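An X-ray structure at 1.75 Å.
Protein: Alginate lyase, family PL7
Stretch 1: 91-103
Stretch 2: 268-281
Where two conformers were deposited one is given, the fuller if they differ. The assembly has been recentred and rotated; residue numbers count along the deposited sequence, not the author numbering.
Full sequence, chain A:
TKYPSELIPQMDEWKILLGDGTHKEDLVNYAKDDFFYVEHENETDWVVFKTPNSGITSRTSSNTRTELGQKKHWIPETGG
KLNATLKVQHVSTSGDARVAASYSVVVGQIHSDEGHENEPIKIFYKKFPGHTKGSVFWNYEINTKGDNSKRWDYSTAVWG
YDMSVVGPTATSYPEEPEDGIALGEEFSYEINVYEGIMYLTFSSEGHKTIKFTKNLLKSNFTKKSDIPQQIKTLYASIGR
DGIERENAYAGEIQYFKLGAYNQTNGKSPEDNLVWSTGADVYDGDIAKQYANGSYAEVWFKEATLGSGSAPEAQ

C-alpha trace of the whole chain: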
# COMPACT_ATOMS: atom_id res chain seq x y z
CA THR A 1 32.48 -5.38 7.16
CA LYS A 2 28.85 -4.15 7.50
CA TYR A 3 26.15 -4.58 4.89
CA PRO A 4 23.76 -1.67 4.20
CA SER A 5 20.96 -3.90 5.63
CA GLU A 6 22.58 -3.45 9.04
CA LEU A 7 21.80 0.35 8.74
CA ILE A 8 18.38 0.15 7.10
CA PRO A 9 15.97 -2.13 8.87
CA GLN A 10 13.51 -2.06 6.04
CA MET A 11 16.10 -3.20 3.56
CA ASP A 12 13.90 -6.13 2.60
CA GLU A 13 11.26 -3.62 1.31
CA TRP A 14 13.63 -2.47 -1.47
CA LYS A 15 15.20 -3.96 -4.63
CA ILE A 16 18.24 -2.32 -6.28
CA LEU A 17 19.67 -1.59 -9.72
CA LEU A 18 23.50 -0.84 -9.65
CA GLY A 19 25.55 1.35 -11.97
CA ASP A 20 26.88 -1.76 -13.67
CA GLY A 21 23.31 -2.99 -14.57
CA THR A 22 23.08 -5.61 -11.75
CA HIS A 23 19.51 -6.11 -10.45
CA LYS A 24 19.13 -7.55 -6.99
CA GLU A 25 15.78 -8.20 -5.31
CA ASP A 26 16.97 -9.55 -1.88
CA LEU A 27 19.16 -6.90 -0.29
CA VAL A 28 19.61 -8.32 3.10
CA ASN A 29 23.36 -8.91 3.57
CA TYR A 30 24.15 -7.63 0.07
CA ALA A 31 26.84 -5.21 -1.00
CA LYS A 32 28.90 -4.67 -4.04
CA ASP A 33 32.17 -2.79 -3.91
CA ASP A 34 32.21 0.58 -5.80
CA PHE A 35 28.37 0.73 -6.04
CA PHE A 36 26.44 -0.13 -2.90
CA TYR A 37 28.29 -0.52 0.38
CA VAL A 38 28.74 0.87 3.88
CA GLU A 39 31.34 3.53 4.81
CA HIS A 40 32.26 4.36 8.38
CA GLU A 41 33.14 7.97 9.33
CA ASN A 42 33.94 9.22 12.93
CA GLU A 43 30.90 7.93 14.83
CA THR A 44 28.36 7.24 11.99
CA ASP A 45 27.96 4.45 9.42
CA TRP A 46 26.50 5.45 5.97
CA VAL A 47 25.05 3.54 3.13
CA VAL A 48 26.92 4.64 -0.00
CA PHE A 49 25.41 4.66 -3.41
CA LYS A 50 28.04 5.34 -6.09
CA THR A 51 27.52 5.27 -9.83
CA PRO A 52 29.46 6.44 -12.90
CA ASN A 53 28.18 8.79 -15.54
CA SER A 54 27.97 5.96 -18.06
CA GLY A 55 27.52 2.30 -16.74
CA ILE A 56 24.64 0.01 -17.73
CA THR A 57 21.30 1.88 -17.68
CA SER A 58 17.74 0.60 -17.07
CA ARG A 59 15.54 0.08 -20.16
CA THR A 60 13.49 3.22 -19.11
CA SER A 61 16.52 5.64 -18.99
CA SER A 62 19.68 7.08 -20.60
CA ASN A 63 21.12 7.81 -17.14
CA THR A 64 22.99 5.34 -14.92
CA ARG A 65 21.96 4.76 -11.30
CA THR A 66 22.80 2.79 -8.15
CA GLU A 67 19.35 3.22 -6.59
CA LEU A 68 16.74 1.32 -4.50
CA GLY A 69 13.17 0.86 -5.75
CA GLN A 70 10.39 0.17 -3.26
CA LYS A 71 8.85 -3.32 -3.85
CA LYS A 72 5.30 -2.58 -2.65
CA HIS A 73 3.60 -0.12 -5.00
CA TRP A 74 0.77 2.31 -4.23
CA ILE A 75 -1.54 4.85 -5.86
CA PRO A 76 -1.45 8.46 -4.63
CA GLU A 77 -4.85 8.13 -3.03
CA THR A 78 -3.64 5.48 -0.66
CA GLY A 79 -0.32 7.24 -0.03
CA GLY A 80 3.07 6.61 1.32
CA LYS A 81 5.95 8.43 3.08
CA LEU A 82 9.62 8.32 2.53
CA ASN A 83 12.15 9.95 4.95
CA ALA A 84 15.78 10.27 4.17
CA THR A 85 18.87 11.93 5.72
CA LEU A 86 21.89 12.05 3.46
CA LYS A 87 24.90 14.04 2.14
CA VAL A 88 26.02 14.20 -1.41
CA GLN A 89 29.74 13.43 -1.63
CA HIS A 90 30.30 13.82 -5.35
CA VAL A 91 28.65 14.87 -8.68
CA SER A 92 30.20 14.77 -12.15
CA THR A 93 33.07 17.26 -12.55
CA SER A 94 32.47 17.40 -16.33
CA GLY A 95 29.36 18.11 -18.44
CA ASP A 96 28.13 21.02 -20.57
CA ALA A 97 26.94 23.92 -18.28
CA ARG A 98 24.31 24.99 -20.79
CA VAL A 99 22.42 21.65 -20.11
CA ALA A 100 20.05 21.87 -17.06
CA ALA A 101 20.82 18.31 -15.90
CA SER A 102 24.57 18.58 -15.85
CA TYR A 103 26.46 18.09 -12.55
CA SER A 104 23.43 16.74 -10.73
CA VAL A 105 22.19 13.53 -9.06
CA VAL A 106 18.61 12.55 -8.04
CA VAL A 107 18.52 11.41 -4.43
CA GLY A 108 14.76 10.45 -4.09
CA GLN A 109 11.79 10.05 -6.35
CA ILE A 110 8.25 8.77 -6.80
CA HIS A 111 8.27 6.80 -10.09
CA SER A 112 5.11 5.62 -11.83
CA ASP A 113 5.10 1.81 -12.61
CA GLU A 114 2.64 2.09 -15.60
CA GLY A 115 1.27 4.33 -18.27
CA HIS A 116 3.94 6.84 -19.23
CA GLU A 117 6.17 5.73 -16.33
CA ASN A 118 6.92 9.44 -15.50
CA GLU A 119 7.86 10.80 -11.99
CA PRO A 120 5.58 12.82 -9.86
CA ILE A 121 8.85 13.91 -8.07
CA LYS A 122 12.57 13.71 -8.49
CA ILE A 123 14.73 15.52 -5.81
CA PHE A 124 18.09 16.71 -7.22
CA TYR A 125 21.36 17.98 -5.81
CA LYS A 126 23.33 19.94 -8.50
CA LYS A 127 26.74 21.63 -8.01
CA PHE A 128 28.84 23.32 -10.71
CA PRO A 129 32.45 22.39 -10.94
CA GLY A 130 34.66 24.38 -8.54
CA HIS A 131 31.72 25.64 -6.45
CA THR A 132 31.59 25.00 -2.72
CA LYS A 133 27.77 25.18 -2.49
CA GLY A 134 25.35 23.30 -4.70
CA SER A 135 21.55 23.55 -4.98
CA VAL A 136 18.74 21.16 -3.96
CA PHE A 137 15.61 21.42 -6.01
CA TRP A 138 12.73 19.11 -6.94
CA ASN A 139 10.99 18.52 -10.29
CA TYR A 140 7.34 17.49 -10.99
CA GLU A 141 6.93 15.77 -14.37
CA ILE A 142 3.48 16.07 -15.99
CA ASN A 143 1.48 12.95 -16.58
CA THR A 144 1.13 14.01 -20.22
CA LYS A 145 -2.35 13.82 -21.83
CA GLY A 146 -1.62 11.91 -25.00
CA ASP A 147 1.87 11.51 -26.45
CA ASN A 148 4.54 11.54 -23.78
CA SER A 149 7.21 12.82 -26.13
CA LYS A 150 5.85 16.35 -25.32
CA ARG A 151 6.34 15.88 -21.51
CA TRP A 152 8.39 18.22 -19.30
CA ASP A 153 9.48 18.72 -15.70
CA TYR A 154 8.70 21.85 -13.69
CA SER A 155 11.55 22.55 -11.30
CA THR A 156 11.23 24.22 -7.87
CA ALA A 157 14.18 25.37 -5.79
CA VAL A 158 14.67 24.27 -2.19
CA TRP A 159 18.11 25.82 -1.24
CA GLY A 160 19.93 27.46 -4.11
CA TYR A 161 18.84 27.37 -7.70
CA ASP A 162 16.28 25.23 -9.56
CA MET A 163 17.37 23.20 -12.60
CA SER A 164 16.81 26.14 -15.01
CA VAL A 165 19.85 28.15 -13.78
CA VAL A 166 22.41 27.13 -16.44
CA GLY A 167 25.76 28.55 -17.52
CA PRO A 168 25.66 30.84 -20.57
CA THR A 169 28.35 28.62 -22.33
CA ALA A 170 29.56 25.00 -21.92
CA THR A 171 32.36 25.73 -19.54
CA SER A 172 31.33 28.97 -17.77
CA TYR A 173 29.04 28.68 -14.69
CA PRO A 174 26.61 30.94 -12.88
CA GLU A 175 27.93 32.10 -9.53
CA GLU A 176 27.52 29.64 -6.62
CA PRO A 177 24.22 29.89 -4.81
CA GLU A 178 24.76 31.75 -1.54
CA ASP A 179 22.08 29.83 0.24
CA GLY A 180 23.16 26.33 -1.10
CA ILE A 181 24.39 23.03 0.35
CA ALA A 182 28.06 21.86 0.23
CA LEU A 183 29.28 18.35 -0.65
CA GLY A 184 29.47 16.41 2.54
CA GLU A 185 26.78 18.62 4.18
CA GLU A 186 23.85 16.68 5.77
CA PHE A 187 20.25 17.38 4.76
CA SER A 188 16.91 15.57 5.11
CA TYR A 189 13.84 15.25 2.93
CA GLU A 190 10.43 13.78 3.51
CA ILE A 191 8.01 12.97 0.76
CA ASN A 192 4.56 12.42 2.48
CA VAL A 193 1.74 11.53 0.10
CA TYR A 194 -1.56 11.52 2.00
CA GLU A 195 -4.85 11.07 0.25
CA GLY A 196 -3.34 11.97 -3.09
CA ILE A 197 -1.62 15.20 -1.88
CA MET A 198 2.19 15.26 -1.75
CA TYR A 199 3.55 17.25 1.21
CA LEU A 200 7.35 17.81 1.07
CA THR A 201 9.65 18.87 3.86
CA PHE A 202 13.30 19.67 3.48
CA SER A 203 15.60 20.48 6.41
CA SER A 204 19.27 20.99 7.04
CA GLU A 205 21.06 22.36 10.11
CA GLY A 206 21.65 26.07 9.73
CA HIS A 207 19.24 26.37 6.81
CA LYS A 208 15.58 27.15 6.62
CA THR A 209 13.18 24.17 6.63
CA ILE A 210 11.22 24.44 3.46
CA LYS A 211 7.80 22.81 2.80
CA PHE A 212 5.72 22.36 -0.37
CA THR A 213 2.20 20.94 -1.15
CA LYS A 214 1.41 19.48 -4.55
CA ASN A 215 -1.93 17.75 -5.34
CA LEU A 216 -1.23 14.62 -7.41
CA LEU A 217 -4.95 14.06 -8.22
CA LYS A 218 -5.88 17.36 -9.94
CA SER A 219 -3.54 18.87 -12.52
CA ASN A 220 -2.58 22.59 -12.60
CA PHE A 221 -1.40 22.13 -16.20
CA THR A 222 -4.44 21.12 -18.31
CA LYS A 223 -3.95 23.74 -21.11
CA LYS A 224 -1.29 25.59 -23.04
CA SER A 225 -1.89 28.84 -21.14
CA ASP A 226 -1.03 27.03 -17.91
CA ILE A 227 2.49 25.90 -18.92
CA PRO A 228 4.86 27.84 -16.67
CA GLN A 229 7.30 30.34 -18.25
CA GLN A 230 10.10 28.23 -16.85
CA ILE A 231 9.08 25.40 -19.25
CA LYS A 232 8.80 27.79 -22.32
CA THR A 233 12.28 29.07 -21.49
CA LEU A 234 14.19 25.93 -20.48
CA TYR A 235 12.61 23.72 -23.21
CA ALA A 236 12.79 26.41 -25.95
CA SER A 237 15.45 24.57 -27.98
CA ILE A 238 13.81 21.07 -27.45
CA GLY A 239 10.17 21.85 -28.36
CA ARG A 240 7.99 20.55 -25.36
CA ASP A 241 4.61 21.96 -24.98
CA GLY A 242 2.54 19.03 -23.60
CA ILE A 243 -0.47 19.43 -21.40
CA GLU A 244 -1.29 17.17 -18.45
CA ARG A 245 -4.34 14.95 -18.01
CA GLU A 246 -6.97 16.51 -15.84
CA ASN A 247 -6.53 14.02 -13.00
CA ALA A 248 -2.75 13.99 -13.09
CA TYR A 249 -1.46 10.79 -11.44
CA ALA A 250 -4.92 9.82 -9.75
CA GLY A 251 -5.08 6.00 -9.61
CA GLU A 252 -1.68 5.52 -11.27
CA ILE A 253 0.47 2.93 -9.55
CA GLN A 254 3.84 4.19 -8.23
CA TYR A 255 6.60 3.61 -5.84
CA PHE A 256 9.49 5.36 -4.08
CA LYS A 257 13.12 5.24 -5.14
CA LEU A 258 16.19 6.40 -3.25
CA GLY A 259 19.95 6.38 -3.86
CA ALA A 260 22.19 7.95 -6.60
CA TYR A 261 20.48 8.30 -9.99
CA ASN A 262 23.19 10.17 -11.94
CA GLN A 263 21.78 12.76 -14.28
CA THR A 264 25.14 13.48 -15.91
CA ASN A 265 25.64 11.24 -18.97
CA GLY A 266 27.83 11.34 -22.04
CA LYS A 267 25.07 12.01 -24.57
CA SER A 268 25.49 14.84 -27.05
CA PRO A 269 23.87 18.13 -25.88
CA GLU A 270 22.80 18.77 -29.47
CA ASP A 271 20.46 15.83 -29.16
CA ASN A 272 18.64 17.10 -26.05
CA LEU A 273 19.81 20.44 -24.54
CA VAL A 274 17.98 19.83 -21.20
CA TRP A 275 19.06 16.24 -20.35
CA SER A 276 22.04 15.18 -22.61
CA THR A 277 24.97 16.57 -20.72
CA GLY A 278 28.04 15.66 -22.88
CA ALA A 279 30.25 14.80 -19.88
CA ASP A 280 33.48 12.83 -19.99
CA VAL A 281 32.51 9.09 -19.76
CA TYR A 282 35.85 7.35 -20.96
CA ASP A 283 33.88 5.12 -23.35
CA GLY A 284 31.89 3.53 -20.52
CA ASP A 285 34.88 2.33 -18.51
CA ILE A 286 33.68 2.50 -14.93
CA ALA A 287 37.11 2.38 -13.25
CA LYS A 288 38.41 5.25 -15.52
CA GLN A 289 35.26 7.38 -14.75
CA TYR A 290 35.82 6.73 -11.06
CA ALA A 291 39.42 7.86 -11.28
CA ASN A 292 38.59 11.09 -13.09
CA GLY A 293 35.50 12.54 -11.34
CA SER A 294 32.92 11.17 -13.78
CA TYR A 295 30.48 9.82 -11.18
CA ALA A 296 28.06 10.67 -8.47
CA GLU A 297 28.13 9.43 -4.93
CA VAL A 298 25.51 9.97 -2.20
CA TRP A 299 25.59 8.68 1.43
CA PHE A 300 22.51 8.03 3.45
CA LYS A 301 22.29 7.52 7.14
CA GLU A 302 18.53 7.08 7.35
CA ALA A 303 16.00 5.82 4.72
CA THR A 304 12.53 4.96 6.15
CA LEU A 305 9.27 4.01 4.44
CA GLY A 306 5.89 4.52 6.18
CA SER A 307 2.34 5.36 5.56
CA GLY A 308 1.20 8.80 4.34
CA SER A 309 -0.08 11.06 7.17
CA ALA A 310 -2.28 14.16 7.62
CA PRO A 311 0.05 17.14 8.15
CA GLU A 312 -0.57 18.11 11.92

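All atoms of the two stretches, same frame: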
# COMPACT_ATOMS: atom_id res chain seq x y z
N VAL A 91 29.41 14.88 -7.43
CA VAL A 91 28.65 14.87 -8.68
C VAL A 91 29.65 14.96 -9.83
O VAL A 91 30.84 15.20 -9.59
CB VAL A 91 27.70 16.09 -8.80
CG1 VAL A 91 26.50 15.95 -7.78
CG2 VAL A 91 28.50 17.40 -8.55
N SER A 92 29.19 14.77 -11.06
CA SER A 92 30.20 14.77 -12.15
C SER A 92 30.94 16.08 -12.18
O SER A 92 30.33 17.17 -12.09
CB SER A 92 29.50 14.62 -13.48
OG SER A 92 30.49 14.62 -14.47
N THR A 93 32.27 16.01 -12.38
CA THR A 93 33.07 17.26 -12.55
C THR A 93 33.15 17.64 -14.00
O THR A 93 33.89 18.55 -14.27
CB THR A 93 34.53 17.00 -12.07
OG1 THR A 93 35.04 15.83 -12.70
CG2 THR A 93 34.48 16.70 -10.54
N SER A 94 32.53 16.91 -14.93
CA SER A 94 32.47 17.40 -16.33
C SER A 94 31.03 17.35 -16.82
O SER A 94 30.16 16.72 -16.20
CB SER A 94 33.31 16.46 -17.21
OG SER A 94 32.90 15.09 -17.09
N GLY A 95 30.77 18.08 -17.92
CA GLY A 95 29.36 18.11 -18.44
C GLY A 95 29.33 19.53 -19.07
O GLY A 95 30.25 20.38 -18.84
N ASP A 96 28.29 19.78 -19.85
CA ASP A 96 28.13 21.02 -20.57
C ASP A 96 27.24 21.91 -19.67
O ASP A 96 26.12 21.56 -19.33
CB ASP A 96 27.46 20.65 -21.88
CG ASP A 96 27.22 21.87 -22.73
OD1 ASP A 96 26.89 22.94 -22.21
OD2 ASP A 96 27.38 21.74 -23.95
N ALA A 97 27.77 23.05 -19.24
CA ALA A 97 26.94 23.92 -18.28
C ALA A 97 25.73 24.53 -18.90
O ALA A 97 24.88 25.01 -18.14
CB ALA A 97 27.89 25.10 -17.80
N ARG A 98 25.54 24.45 -20.21
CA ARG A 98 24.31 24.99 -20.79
C ARG A 98 23.14 23.96 -20.58
O ARG A 98 21.99 24.38 -20.81
CB ARG A 98 24.48 25.03 -22.37
CG ARG A 98 25.50 26.17 -22.67
CD ARG A 98 25.71 26.08 -24.25
NE ARG A 98 26.25 24.75 -24.62
CZ ARG A 98 26.07 24.13 -25.81
NH1 ARG A 98 25.39 24.70 -26.82
NH2 ARG A 98 26.46 22.86 -26.04
N VAL A 99 23.49 22.76 -20.19
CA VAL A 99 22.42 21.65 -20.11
C VAL A 99 21.99 21.64 -18.65
O VAL A 99 22.80 21.37 -17.79
CB VAL A 99 23.10 20.32 -20.55
CG1 VAL A 99 22.02 19.23 -20.43
CG2 VAL A 99 23.56 20.46 -22.05
N ALA A 100 20.67 21.71 -18.43
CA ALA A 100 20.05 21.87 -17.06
C ALA A 100 20.43 20.69 -16.25
O ALA A 100 20.66 20.88 -15.03
CB ALA A 100 18.54 22.00 -17.26
N ALA A 101 20.47 19.45 -16.80
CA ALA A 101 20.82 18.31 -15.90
C ALA A 101 22.23 18.16 -15.46
O ALA A 101 22.55 17.32 -14.61
CB ALA A 101 20.35 16.96 -16.63
N SER A 102 23.18 18.90 -16.15
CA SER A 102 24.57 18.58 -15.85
C SER A 102 24.92 18.78 -14.34
O SER A 102 24.38 19.64 -13.68
CB SER A 102 25.53 19.59 -16.60
OG SER A 102 25.41 19.25 -18.00
N TYR A 103 25.86 17.98 -13.87
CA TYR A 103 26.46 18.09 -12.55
C TYR A 103 25.42 17.80 -11.46
O TYR A 103 25.60 18.28 -10.35
CB TYR A 103 27.01 19.52 -12.28
CG TYR A 103 27.74 20.12 -13.51
CD1 TYR A 103 28.85 19.51 -14.08
CD2 TYR A 103 27.23 21.33 -14.00
CE1 TYR A 103 29.45 20.16 -15.20
CE2 TYR A 103 27.87 21.98 -15.06
CZ TYR A 103 28.88 21.35 -15.66
OH TYR A 103 29.46 22.07 -16.75
N SER A 268 25.20 13.56 -26.40
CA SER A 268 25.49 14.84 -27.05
C SER A 268 24.44 15.88 -26.71
O SER A 268 23.23 15.65 -26.91
CB SER A 268 25.51 14.66 -28.57
OG SER A 268 26.55 13.77 -28.94
N PRO A 269 24.87 17.05 -26.20
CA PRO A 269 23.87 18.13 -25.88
C PRO A 269 23.04 18.51 -27.05
O PRO A 269 21.89 18.78 -26.86
CB PRO A 269 24.75 19.29 -25.43
CG PRO A 269 25.90 18.59 -24.65
CD PRO A 269 26.24 17.44 -25.68
N GLU A 270 23.60 18.43 -28.28
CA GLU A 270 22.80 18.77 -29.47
C GLU A 270 21.58 17.89 -29.57
O GLU A 270 20.55 18.28 -30.10
CB GLU A 270 23.73 18.70 -30.77
CG GLU A 270 24.89 19.69 -30.73
CD GLU A 270 25.94 19.42 -29.58
OE1 GLU A 270 26.17 18.19 -29.31
OE2 GLU A 270 26.47 20.40 -28.88
N ASP A 271 21.64 16.68 -29.08
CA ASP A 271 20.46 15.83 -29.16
C ASP A 271 19.35 16.15 -28.15
O ASP A 271 18.20 15.87 -28.40
CB ASP A 271 20.85 14.36 -29.06
CG ASP A 271 21.72 13.92 -30.35
OD1 ASP A 271 21.81 14.70 -31.36
OD2 ASP A 271 22.33 12.85 -30.31
N ASN A 272 19.70 16.70 -26.98
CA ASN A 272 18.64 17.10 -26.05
C ASN A 272 19.35 18.10 -25.08
O ASN A 272 20.08 17.69 -24.18
CB ASN A 272 18.22 15.91 -25.21
CG ASN A 272 17.06 16.25 -24.33
OD1 ASN A 272 17.04 17.28 -23.63
ND2 ASN A 272 16.10 15.33 -24.28
N LEU A 273 19.17 19.37 -25.36
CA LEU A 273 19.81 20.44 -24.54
C LEU A 273 19.40 20.51 -23.08
O LEU A 273 19.98 21.23 -22.35
CB LEU A 273 19.65 21.88 -25.16
CG LEU A 273 20.77 22.81 -24.68
CD1 LEU A 273 22.10 22.41 -25.28
CD2 LEU A 273 20.55 24.29 -25.08
N VAL A 274 18.37 19.79 -22.61
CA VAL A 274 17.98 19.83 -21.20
C VAL A 274 18.55 18.66 -20.42
O VAL A 274 19.00 18.82 -19.26
CB VAL A 274 16.46 19.77 -21.05
CG1 VAL A 274 15.97 19.71 -19.54
CG2 VAL A 274 15.88 21.02 -21.74
N TRP A 275 18.66 17.49 -21.09
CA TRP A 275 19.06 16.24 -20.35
C TRP A 275 20.31 15.54 -20.88
O TRP A 275 20.77 14.65 -20.18
CB TRP A 275 17.89 15.18 -20.50
CG TRP A 275 16.63 15.69 -19.87
CD1 TRP A 275 15.51 16.25 -20.48
CD2 TRP A 275 16.31 15.67 -18.42
NE1 TRP A 275 14.55 16.56 -19.53
CE2 TRP A 275 15.00 16.27 -18.29
CE3 TRP A 275 17.01 15.29 -17.28
CZ2 TRP A 275 14.38 16.43 -17.02
CZ3 TRP A 275 16.38 15.40 -16.00
CH2 TRP A 275 15.10 15.95 -15.87
N SER A 276 20.83 15.87 -22.10
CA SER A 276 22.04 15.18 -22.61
C SER A 276 23.22 16.09 -22.30
O SER A 276 23.32 17.14 -22.87
CB SER A 276 21.93 14.91 -24.17
OG SER A 276 20.79 13.97 -24.25
N THR A 277 24.05 15.64 -21.34
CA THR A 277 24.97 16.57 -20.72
C THR A 277 26.41 16.56 -21.28
O THR A 277 27.20 17.40 -20.91
CB THR A 277 25.06 16.22 -19.23
OG1 THR A 277 25.27 14.78 -19.08
CG2 THR A 277 23.67 16.45 -18.59
N GLY A 278 26.73 15.59 -22.14
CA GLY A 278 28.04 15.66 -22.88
C GLY A 278 29.23 15.64 -21.92
O GLY A 278 30.21 16.30 -22.19
N ALA A 279 29.16 14.87 -20.83
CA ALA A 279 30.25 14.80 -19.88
C ALA A 279 31.29 13.79 -20.35
O ALA A 279 31.06 13.03 -21.33
CB ALA A 279 29.68 14.25 -18.56
N ASP A 280 32.42 13.78 -19.66
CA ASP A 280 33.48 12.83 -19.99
C ASP A 280 33.08 11.47 -19.42
O ASP A 280 32.79 11.42 -18.20
CB ASP A 280 34.76 13.29 -19.23
CG ASP A 280 35.37 14.57 -19.87
OD1 ASP A 280 35.05 14.88 -21.05
OD2 ASP A 280 36.02 15.25 -19.10
N VAL A 281 33.01 10.41 -20.27
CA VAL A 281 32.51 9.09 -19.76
C VAL A 281 33.55 8.01 -20.09
O VAL A 281 33.27 6.86 -19.84
CB VAL A 281 31.11 8.67 -20.36
CG1 VAL A 281 30.08 9.71 -19.88
CG2 VAL A 281 31.18 8.61 -21.94
O HOH W 1 19.41 23.33 -20.73
O HOH W 2 24.60 22.84 -29.02

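Two irregular segments, neither with a regular helix or strand, pack so closely that Gly95 CA lies 3.7 Å from Ala279 CA, and three clear hydrogen bonds join them. Two of these are backbone to backbone: Asp96 N donates to Thr277 O (2.8 Å) and Ala101 N to Val274 O (2.9 Å). In the third, Asp280 N donates to Ser94 OG (2.9 Å, 160°). At Gly95 (phi/psi 150/168) a CB would be jammed against the preceding carbonyl and crowded by Ser102 OG; Gly95 CA also makes a CA-H...O contact with Thr277 O at 3.4 Å.

Consecutive type I turns, Asp96 to Val99 and Val99 to Ser102, share Val99, which sits among carbonyls as well as side chains. Val99 CA makes a CA-H...O contact with Leu273 O (3.3 Å, 153°), Val99 CG1 lies 3.3 Å from Val274 O, and Val99 CG2 packs on Pro269 CB (3.8 Å) and Leu273 CD1 (4.0 Å). Asn272 OD1 accepts from both Val274 N and Trp275 N (3.0 Å each), bracing the bend that presents Val274 O to Ala101. Ala101 CB also meets Trp275 CE3 obliquely at 3.8 Å.

Arg98 is held mainly within its own stretch: Arg98 NH2 donates to Asp96 OD2 at 2.5 Å in a salt bridge, while Arg98 N donates to Asp96 OD1 at 2.8 Å. Across the contact, Arg98 NH2 reaches Glu270 OE2 only as a long salt bridge of 3.8 Å, near the guanidinium plane, and Leu273 CD1 covers one guanidinium face. Water 2 reinforces this pairing, accepting from Arg98 NH1 (3.0 Å) and donating to Glu270 OE2 (3.1 Å). Arg98 O and Leu273 O, 4.0 Å apart, are both acceptors and cannot bond each other directly; water 1 bridges them, donating to Arg98 O (2.8 Å) and Leu273 O (2.7 Å).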